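PDB 3R3H: O-methyltransferase, SAM-dependent from Legionella pneumophila subsp. pneumophila, which probably transfers methyl groups from S-adenosylmethionine to hydroxyl groups of its substrates, as other O-methyltransferases of its family do. Local coordinates for residues I56-F70 with M78-D92. Residues are numbered along the deposited sequence; the frame is centred on the assembly and turned at random.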
ATOM      1  N   ILE A  56      -9.163   3.186  -2.883  1.00 36.64           N
ATOM      2  CA  ILE A  56     -10.513   3.710  -2.982  1.00 37.39           C
ATOM      3  C   ILE A  56     -11.546   2.600  -2.800  1.00 38.27           C
ATOM      4  O   ILE A  56     -12.588   2.808  -2.164  1.00 38.57           O
ATOM      5  CB  ILE A  56     -10.688   4.434  -4.345  1.00 37.78           C
ATOM      6  CG1 ILE A  56      -9.924   5.757  -4.274  1.00 37.65           C
ATOM      7  CG2 ILE A  56     -12.168   4.626  -4.694  1.00 36.58           C
ATOM      8  CD1 ILE A  56      -9.961   6.582  -5.501  1.00 35.94           C
ATOM      9  N   ARG A  57     -11.254   1.423  -3.342  1.00 38.46           N
ATOM     10  CA  ARG A  57     -12.166   0.294  -3.217  1.00 41.05           C
ATOM     11  C   ARG A  57     -12.178  -0.140  -1.746  1.00 42.28           C
ATOM     12  O   ARG A  57     -13.245  -0.350  -1.158  1.00 42.56           O
ATOM     13  CB  ARG A  57     -11.697  -0.866  -4.100  1.00 41.87           C
ATOM     14  CG  ARG A  57     -11.549  -0.539  -5.581  1.00 43.87           C
ATOM     15  CD  ARG A  57     -10.583  -1.518  -6.236  1.00 49.00           C
ATOM     16  NE  ARG A  57     -10.256  -1.178  -7.624  1.00 52.46           N
ATOM     17  CZ  ARG A  57      -9.154  -1.597  -8.258  1.00 54.97           C
ATOM     18  NH1 ARG A  57      -8.260  -2.370  -7.633  1.00 54.87           N
ATOM     19  NH2 ARG A  57      -8.943  -1.256  -9.528  1.00 54.33           N
ATOM     20  N   LEU A  58     -10.985  -0.262  -1.159  1.00 42.89           N
ATOM     21  CA  LEU A  58     -10.840  -0.663   0.241  1.00 42.79           C
ATOM     22  C   LEU A  58     -11.440   0.370   1.197  1.00 44.09           C
ATOM     23  O   LEU A  58     -11.871   0.036   2.302  1.00 44.50           O
ATOM     24  CB  LEU A  58      -9.365  -0.906   0.573  1.00 41.42           C
ATOM     25  CG  LEU A  58      -8.748  -2.271   0.218  1.00 41.18           C
ATOM     26  CD1 LEU A  58      -9.182  -2.735  -1.160  1.00 42.95           C
ATOM     27  CD2 LEU A  58      -7.250  -2.165   0.282  1.00 39.14           C
ATOM     28  N   THR A  59     -11.469   1.621   0.764  1.00 45.53           N
ATOM     29  CA  THR A  59     -12.055   2.691   1.558  1.00 47.12           C
ATOM     30  C   THR A  59     -13.575   2.657   1.382  1.00 48.52           C
ATOM     31  O   THR A  59     -14.329   3.055   2.275  1.00 48.39           O
ATOM     32  CB  THR A  59     -11.534   4.082   1.086  1.00 48.19           C
ATOM     33  OG1 THR A  59     -10.133   4.190   1.352  1.00 49.95           O
ATOM     34  CG2 THR A  59     -12.259   5.206   1.798  1.00 48.20           C
ATOM     35  N   ARG A  60     -14.011   2.162   0.223  1.00 49.85           N
ATOM     36  CA  ARG A  60     -15.427   2.104  -0.126  1.00 49.64           C
ATOM     37  C   ARG A  60     -15.846   3.561  -0.173  1.00 48.04           C
ATOM     38  O   ARG A  60     -16.929   3.948   0.266  1.00 47.02           O
ATOM     39  CB  ARG A  60     -16.204   1.332   0.935  1.00 50.93           C
ATOM     40  CG  ARG A  60     -15.711  -0.089   1.051  1.00 53.30           C
ATOM     41  CD  ARG A  60     -16.314  -0.850   2.203  1.00 55.64           C
ATOM     42  NE  ARG A  60     -15.374  -1.876   2.639  1.00 58.77           N
ATOM     43  CZ  ARG A  60     -15.663  -2.882   3.453  1.00 60.15           C
ATOM     44  NH1 ARG A  60     -16.888  -3.018   3.940  1.00 61.42           N
ATOM     45  NH2 ARG A  60     -14.714  -3.753   3.774  1.00 61.23           N
ATOM     46  N   ALA A  61     -14.938   4.352  -0.732  1.00 47.57           N
ATOM     47  CA  ALA A  61     -15.096   5.786  -0.861  1.00 47.60           C
ATOM     48  C   ALA A  61     -16.174   6.195  -1.836  1.00 46.98           C
ATOM     49  O   ALA A  61     -16.374   5.557  -2.868  1.00 46.72           O
ATOM     50  CB  ALA A  61     -13.769   6.415  -1.270  1.00 47.84           C
ATOM     51  N   LYS A  62     -16.860   7.276  -1.476  1.00 47.32           N
ATOM     52  CA  LYS A  62     -17.917   7.868  -2.281  1.00 46.77           C
ATOM     53  C   LYS A  62     -17.436   9.249  -2.729  1.00 45.45           C
ATOM     54  O   LYS A  62     -17.812   9.737  -3.792  1.00 45.98           O
ATOM     55  CB  LYS A  62     -19.200   8.011  -1.449  1.00 48.02           C
ATOM     56  CG  LYS A  62     -19.929   6.703  -1.218  1.00 49.89           C
ATOM     57  CD  LYS A  62     -20.577   6.209  -2.502  1.00 50.99           C
ATOM     58  CE  LYS A  62     -20.973   4.747  -2.385  1.00 52.20           C
ATOM     59  NZ  LYS A  62     -19.783   3.854  -2.226  1.00 53.58           N
ATOM     60  N   LYS A  63     -16.593   9.866  -1.907  1.00 43.33           N
ATOM     61  CA  LYS A  63     -16.073  11.192  -2.197  1.00 40.65           C
ATOM     62  C   LYS A  63     -14.553  11.227  -1.982  1.00 39.14           C
ATOM     63  O   LYS A  63     -14.041  10.839  -0.928  1.00 37.40           O
ATOM     64  CB  LYS A  63     -16.783  12.215  -1.303  1.00 41.47           C
ATOM     65  CG  LYS A  63     -16.723  13.652  -1.802  1.00 42.86           C
ATOM     66  CD  LYS A  63     -17.648  14.545  -0.979  1.00 43.17           C
ATOM     67  CE  LYS A  63     -17.607  15.994  -1.461  1.00 43.18           C
ATOM     68  NZ  LYS A  63     -18.621  16.861  -0.762  1.00 42.91           N
ATOM     69  N   VAL A  64     -13.840  11.689  -3.003  1.00 37.51           N
ATOM     70  CA  VAL A  64     -12.387  11.767  -2.982  1.00 34.39           C
ATOM     71  C   VAL A  64     -11.882  13.171  -3.278  1.00 33.00           C
ATOM     72  O   VAL A  64     -12.509  13.913  -4.021  1.00 33.45           O
ATOM     73  CB  VAL A  64     -11.795  10.783  -4.008  1.00 33.65           C
ATOM     74  CG1 VAL A  64     -10.316  11.055  -4.216  1.00 34.30           C
ATOM     75  CG2 VAL A  64     -12.008   9.358  -3.518  1.00 33.57           C
ATOM     76  N   LEU A  65     -10.746  13.530  -2.693  1.00 30.33           N
ATOM     77  CA  LEU A  65     -10.160  14.848  -2.897  1.00 29.40           C
ATOM     78  C   LEU A  65      -8.671  14.714  -3.186  1.00 29.23           C
ATOM     79  O   LEU A  65      -7.992  13.878  -2.585  1.00 29.76           O
ATOM     80  CB  LEU A  65     -10.349  15.707  -1.643  1.00 27.50           C
ATOM     81  CG  LEU A  65      -9.718  17.097  -1.694  1.00 27.82           C
ATOM     82  CD1 LEU A  65     -10.633  17.995  -2.490  1.00 29.15           C
ATOM     83  CD2 LEU A  65      -9.517  17.663  -0.296  1.00 25.40           C
ATOM     84  N   GLU A  66      -8.168  15.509  -4.124  1.00 29.23           N
ATOM     85  CA  GLU A  66      -6.744  15.495  -4.431  1.00 28.16           C
ATOM     86  C   GLU A  66      -6.290  16.923  -4.692  1.00 27.26           C
ATOM     87  O   GLU A  66      -7.106  17.785  -5.017  1.00 25.33           O
ATOM     88  CB  GLU A  66      -6.428  14.591  -5.623  1.00 26.58           C
ATOM     89  CG  GLU A  66      -7.233  14.844  -6.854  1.00 29.89           C
ATOM     90  CD  GLU A  66      -6.488  14.416  -8.120  1.00 32.59           C
ATOM     91  OE1 GLU A  66      -5.724  13.420  -8.050  1.00 36.78           O
ATOM     92  OE2 GLU A  66      -6.670  15.066  -9.180  1.00 30.48           O
ATOM     93  N   LEU A  67      -4.997  17.174  -4.503  1.00 27.97           N
ATOM     94  CA  LEU A  67      -4.418  18.509  -4.694  1.00 29.40           C
ATOM     95  C   LEU A  67      -3.094  18.347  -5.407  1.00 29.26           C
ATOM     96  O   LEU A  67      -2.399  17.342  -5.205  1.00 29.81           O
ATOM     97  CB  LEU A  67      -4.107  19.191  -3.369  1.00 28.35           C
ATOM     98  CG  LEU A  67      -4.984  19.144  -2.122  1.00 30.92           C
ATOM     99  CD1 LEU A  67      -5.145  17.725  -1.584  1.00 25.81           C
ATOM    100  CD2 LEU A  67      -4.290  20.007  -1.075  1.00 30.76           C
ATOM    101  N   GLY A  68      -2.724  19.332  -6.217  1.00 29.68           N
ATOM    102  CA  GLY A  68      -1.463  19.214  -6.921  1.00 29.31           C
ATOM    103  C   GLY A  68      -1.454  19.955  -8.230  1.00 29.63           C
ATOM    104  O   GLY A  68      -2.339  20.764  -8.512  1.00 28.53           O
ATOM    105  N   THR A  69      -0.420  19.705  -9.018  1.00 30.55           N
ATOM    106  CA  THR A  69      -0.284  20.324 -10.327  1.00 32.32           C
ATOM    107  C   THR A  69      -0.486  19.105 -11.238  1.00 31.80           C
ATOM    108  O   THR A  69       0.419  18.265 -11.428  1.00 28.49           O
ATOM    109  CB  THR A  69       1.109  20.972 -10.515  1.00 32.36           C
ATOM    110  OG1 THR A  69       2.111  19.953 -10.608  1.00 38.12           O
ATOM    111  CG2 THR A  69       1.432  21.870  -9.330  1.00 30.39           C
ATOM    112  N   PHE A  70      -1.702  19.024 -11.782  1.00 33.36           N
ATOM    113  CA  PHE A  70      -2.132  17.895 -12.593  1.00 32.31           C
ATOM    114  C   PHE A  70      -2.324  18.014 -14.091  1.00 32.80           C
ATOM    115  O   PHE A  70      -2.506  19.105 -14.653  1.00 33.38           O
ATOM    116  CB  PHE A  70      -3.448  17.377 -12.038  1.00 29.77           C
ATOM    117  CG  PHE A  70      -3.425  17.081 -10.573  1.00 30.49           C
ATOM    118  CD1 PHE A  70      -2.542  16.132 -10.053  1.00 30.34           C
ATOM    119  CD2 PHE A  70      -4.350  17.683  -9.721  1.00 29.25           C
ATOM    120  CE1 PHE A  70      -2.588  15.777  -8.713  1.00 29.77           C
ATOM    121  CE2 PHE A  70      -4.413  17.340  -8.369  1.00 27.70           C
ATOM    122  CZ  PHE A  70      -3.530  16.381  -7.864  1.00 29.75           C
ATOM    123  N   MET A  78      -8.839   7.838 -10.381  1.00 26.12           N
ATOM    124  CA  MET A  78      -9.605   7.844  -9.141  1.00 27.02           C
ATOM    125  C   MET A  78     -11.106   7.641  -9.367  1.00 27.46           C
ATOM    126  O   MET A  78     -11.726   6.833  -8.667  1.00 28.15           O
ATOM    127  CB  MET A  78      -9.359   9.152  -8.367  1.00 27.48           C
ATOM    128  CG  MET A  78      -8.202   9.056  -7.365  1.00 29.79           C
ATOM    129  SD  MET A  78      -7.796  10.593  -6.487  1.00 31.87           S
ATOM    130  CE  MET A  78      -6.029  10.632  -6.752  1.00 35.04           C
ATOM    131  N   SER A  79     -11.699   8.352 -10.333  1.00 30.02           N
ATOM    132  CA  SER A  79     -13.140   8.192 -10.560  1.00 30.45           C
ATOM    133  C   SER A  79     -13.461   6.861 -11.227  1.00 30.56           C
ATOM    134  O   SER A  79     -14.567   6.342 -11.095  1.00 29.71           O
ATOM    135  CB  SER A  79     -13.713   9.354 -11.386  1.00 32.36           C
ATOM    136  OG  SER A  79     -13.408   9.237 -12.756  1.00 35.64           O
ATOM    137  N   LEU A  80     -12.487   6.302 -11.936  1.00 32.69           N
ATOM    138  CA  LEU A  80     -12.682   5.011 -12.597  1.00 33.87           C
ATOM    139  C   LEU A  80     -12.864   3.918 -11.562  1.00 35.00           C
ATOM    140  O   LEU A  80     -13.517   2.912 -11.822  1.00 37.06           O
ATOM    141  CB  LEU A  80     -11.481   4.661 -13.471  1.00 32.30           C
ATOM    142  CG  LEU A  80     -11.397   5.342 -14.832  1.00 31.78           C
ATOM    143  CD1 LEU A  80     -10.066   4.992 -15.477  1.00 30.85           C
ATOM    144  CD2 LEU A  80     -12.548   4.877 -15.718  1.00 31.23           C
ATOM    145  N   ALA A  81     -12.275   4.121 -10.388  1.00 36.96           N
ATOM    146  CA  ALA A  81     -12.358   3.153  -9.307  1.00 37.75           C
ATOM    147  C   ALA A  81     -13.493   3.531  -8.364  1.00 39.30           C
ATOM    148  O   ALA A  81     -13.693   2.903  -7.331  1.00 40.58           O
ATOM    149  CB  ALA A  81     -11.037   3.106  -8.561  1.00 37.70           C
ATOM    150  N   LEU A  82     -14.239   4.562  -8.736  1.00 41.08           N
ATOM    151  CA  LEU A  82     -15.360   5.037  -7.936  1.00 42.58           C
ATOM    152  C   LEU A  82     -16.697   4.572  -8.498  1.00 44.34           C
ATOM    153  O   LEU A  82     -16.842   4.357  -9.707  1.00 42.85           O
ATOM    154  CB  LEU A  82     -15.367   6.572  -7.874  1.00 41.95           C
ATOM    155  CG  LEU A  82     -14.495   7.349  -6.885  1.00 41.46           C
ATOM    156  CD1 LEU A  82     -14.710   8.841  -7.054  1.00 40.22           C
ATOM    157  CD2 LEU A  82     -14.868   6.938  -5.480  1.00 42.77           C
ATOM    158  N   PRO A  83     -17.698   4.409  -7.618  1.00 46.89           N
ATOM    159  CA  PRO A  83     -19.021   3.974  -8.079  1.00 49.37           C
ATOM    160  C   PRO A  83     -19.781   5.142  -8.741  1.00 50.18           C
ATOM    161  O   PRO A  83     -19.480   6.312  -8.487  1.00 50.13           O
ATOM    162  CB  PRO A  83     -19.679   3.470  -6.793  1.00 47.17           C
ATOM    163  CG  PRO A  83     -19.074   4.342  -5.741  1.00 46.49           C
ATOM    164  CD  PRO A  83     -17.622   4.402  -6.143  1.00 46.72           C
ATOM    165  N   ASP A  84     -20.748   4.812  -9.596  1.00 51.16           N
ATOM    166  CA  ASP A  84     -21.564   5.794 -10.321  1.00 51.40           C
ATOM    167  C   ASP A  84     -21.970   7.040  -9.518  1.00 50.97           C
ATOM    168  O   ASP A  84     -21.930   8.155 -10.040  1.00 47.72           O
ATOM    169  CB  ASP A  84     -22.835   5.118 -10.853  1.00 55.40           C
ATOM    170  CG  ASP A  84     -22.583   3.708 -11.394  1.00 59.45           C
ATOM    171  OD1 ASP A  84     -22.076   2.846 -10.626  1.00 61.58           O
ATOM    172  OD2 ASP A  84     -22.910   3.460 -12.582  1.00 60.04           O
ATOM    173  N   ASP A  85     -22.379   6.839  -8.263  1.00 50.74           N
ATOM    174  CA  ASP A  85     -22.809   7.924  -7.366  1.00 49.42           C
ATOM    175  C   ASP A  85     -21.652   8.667  -6.687  1.00 49.56           C
ATOM    176  O   ASP A  85     -21.861   9.690  -6.024  1.00 47.98           O
ATOM    177  CB  ASP A  85     -23.769   7.367  -6.304  1.00 50.96           C
ATOM    178  CG  ASP A  85     -23.152   6.231  -5.481  1.00 53.25           C
ATOM    179  OD1 ASP A  85     -22.467   5.356  -6.064  1.00 53.13           O
ATOM    180  OD2 ASP A  85     -23.362   6.208  -4.246  1.00 54.22           O
ATOM    181  N   GLY A  86     -20.438   8.143  -6.865  1.00 47.51           N
ATOM    182  CA  GLY A  86     -19.244   8.736  -6.290  1.00 45.79           C
ATOM    183  C   GLY A  86     -18.802  10.029  -6.951  1.00 46.20           C
ATOM    184  O   GLY A  86     -19.340  10.441  -7.977  1.00 46.06           O
ATOM    185  N   GLN A  87     -17.791  10.667  -6.374  1.00 46.08           N
ATOM    186  CA  GLN A  87     -17.316  11.945  -6.886  1.00 45.38           C
ATOM    187  C   GLN A  87     -15.865  12.219  -6.496  1.00 44.20           C
ATOM    188  O   GLN A  87     -15.434  11.859  -5.402  1.00 44.67           O
ATOM    189  CB  GLN A  87     -18.214  13.034  -6.316  1.00 48.59           C
ATOM    190  CG  GLN A  87     -17.963  14.430  -6.800  1.00 55.39           C
ATOM    191  CD  GLN A  87     -18.668  15.434  -5.912  1.00 58.35           C
ATOM    192  OE1 GLN A  87     -19.831  15.249  -5.552  1.00 61.25           O
ATOM    193  NE2 GLN A  87     -17.968  16.500  -5.545  1.00 60.05           N
ATOM    194  N   VAL A  88     -15.118  12.847  -7.403  1.00 41.69           N
ATOM    195  CA  VAL A  88     -13.728  13.213  -7.149  1.00 37.98           C
ATOM    196  C   VAL A  88     -13.523  14.705  -7.405  1.00 38.46           C
ATOM    197  O   VAL A  88     -13.885  15.224  -8.448  1.00 38.66           O
ATOM    198  CB  VAL A  88     -12.716  12.356  -8.002  1.00 37.85           C
ATOM    199  CG1 VAL A  88     -13.347  11.905  -9.285  1.00 37.37           C
ATOM    200  CG2 VAL A  88     -11.442  13.157  -8.289  1.00 36.48           C
ATOM    201  N   ILE A  89     -12.972  15.399  -6.418  1.00 37.03           N
ATOM    202  CA  ILE A  89     -12.700  16.821  -6.539  1.00 34.06           C
ATOM    203  C   ILE A  89     -11.192  16.999  -6.710  1.00 34.74           C
ATOM    204  O   ILE A  89     -10.424  16.814  -5.771  1.00 34.28           O
ATOM    205  CB  ILE A  89     -13.184  17.570  -5.293  1.00 33.84           C
ATOM    206  CG1 ILE A  89     -14.707  17.501  -5.238  1.00 32.25           C
ATOM    207  CG2 ILE A  89     -12.684  19.017  -5.313  1.00 32.47           C
ATOM    208  CD1 ILE A  89     -15.306  18.255  -4.091  1.00 32.29           C
ATOM    209  N   THR A  90     -10.782  17.315  -7.931  1.00 34.01           N
ATOM    210  CA  THR A  90      -9.380  17.519  -8.255  1.00 33.37           C
ATOM    211  C   THR A  90      -9.099  19.019  -8.144  1.00 34.79           C
ATOM    212  O   THR A  90      -9.848  19.841  -8.677  1.00 34.11           O
ATOM    213  CB  THR A  90      -9.079  16.983  -9.692  1.00 33.33           C
ATOM    214  OG1 THR A  90      -7.751  17.339 -10.090  1.00 34.42           O
ATOM    215  CG2 THR A  90     -10.071  17.566 -10.699  1.00 32.08           C
ATOM    216  N   CYS A  91      -8.042  19.381  -7.419  1.00 36.16           N
ATOM    217  CA  CYS A  91      -7.706  20.794  -7.237  1.00 37.06           C
ATOM    218  C   CYS A  91      -6.415  21.067  -7.977  1.00 37.69           C
ATOM    219  O   CYS A  91      -5.358  20.594  -7.548  1.00 38.74           O
ATOM    220  CB  CYS A  91      -7.522  21.118  -5.745  1.00 37.33           C
ATOM    221  SG  CYS A  91      -8.904  20.611  -4.619  1.00 41.11           S
ATOM    222  N   ASP A  92      -6.491  21.798  -9.092  1.00 37.44           N
ATOM    223  CA  ASP A  92      -5.287  22.101  -9.862  1.00 37.86           C
ATOM    224  C   ASP A  92      -4.765  23.516  -9.603  1.00 38.39           C
ATOM    225  O   ASP A  92      -5.350  24.512 -10.049  1.00 37.48           O
ATOM    226  CB  ASP A  92      -5.511  21.895 -11.361  1.00 38.76           C
ATOM    227  CG  ASP A  92      -4.200  21.906 -12.147  1.00 41.34           C
ATOM    228  OD1 ASP A  92      -4.226  21.970 -13.400  1.00 42.74           O
ATOM    229  OD2 ASP A  92      -3.128  21.841 -11.505  1.00 43.79           O
TER
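Strands 63-68 and 87-92 pair in parallel, from Lys63 beside Gln87 to Gly68 beside Asp92. Backbone hydrogen bonds run from Gln87 N to Lys62 O (2.7 Å), Val64 N to Gln87 O, Ile89 N to Val64 O (2.9 Å), Glu66 N to Ile89 O and Cys91 N to Glu66 O. A weak one from Gly68 N to Cys91 O follows.

Side-chain polar contacts lie near the C-terminal ends. Thr90 OG1 donates to the anti lone pair of Glu66 OE2 at 2.7 Å. With CG between the backbone N and the carbonyl carbon (chi1 52°), the extended Glu66 chain carries OE2 to Thr90. OE1 is hydrogen-bonded to Ser74 OG. OE2 also lies over one face of the Phe70 ring, toward its rim. Phe70 N hydrogen-bonds to Asp92 OD2 from above the carboxylate plane (3.2 Å); Asn94 N also hydrogen-bonds that oxygen.

Apolar packing splits between two faces. Ile56, Met78 and Leu82 pack on the Val64 side. Met78 SD touches Val64 CG1 at 3.4 Å. Ile56 crosses Met78 and Leu82 at about right angles, Ile56 CG2 3.6 Å from Leu82 CD2. On the face of Leu65, Ile89 and Cys91, Leu65 CD1 meets Ile89 CG2 (3.6 Å) and Cys91 SG; helix 121-132 packs there.

Helix 73-80 connects the strands in a beta-alpha-beta crossover, characteristic of the Rossmann-like fold of SAM-dependent methyltransferases.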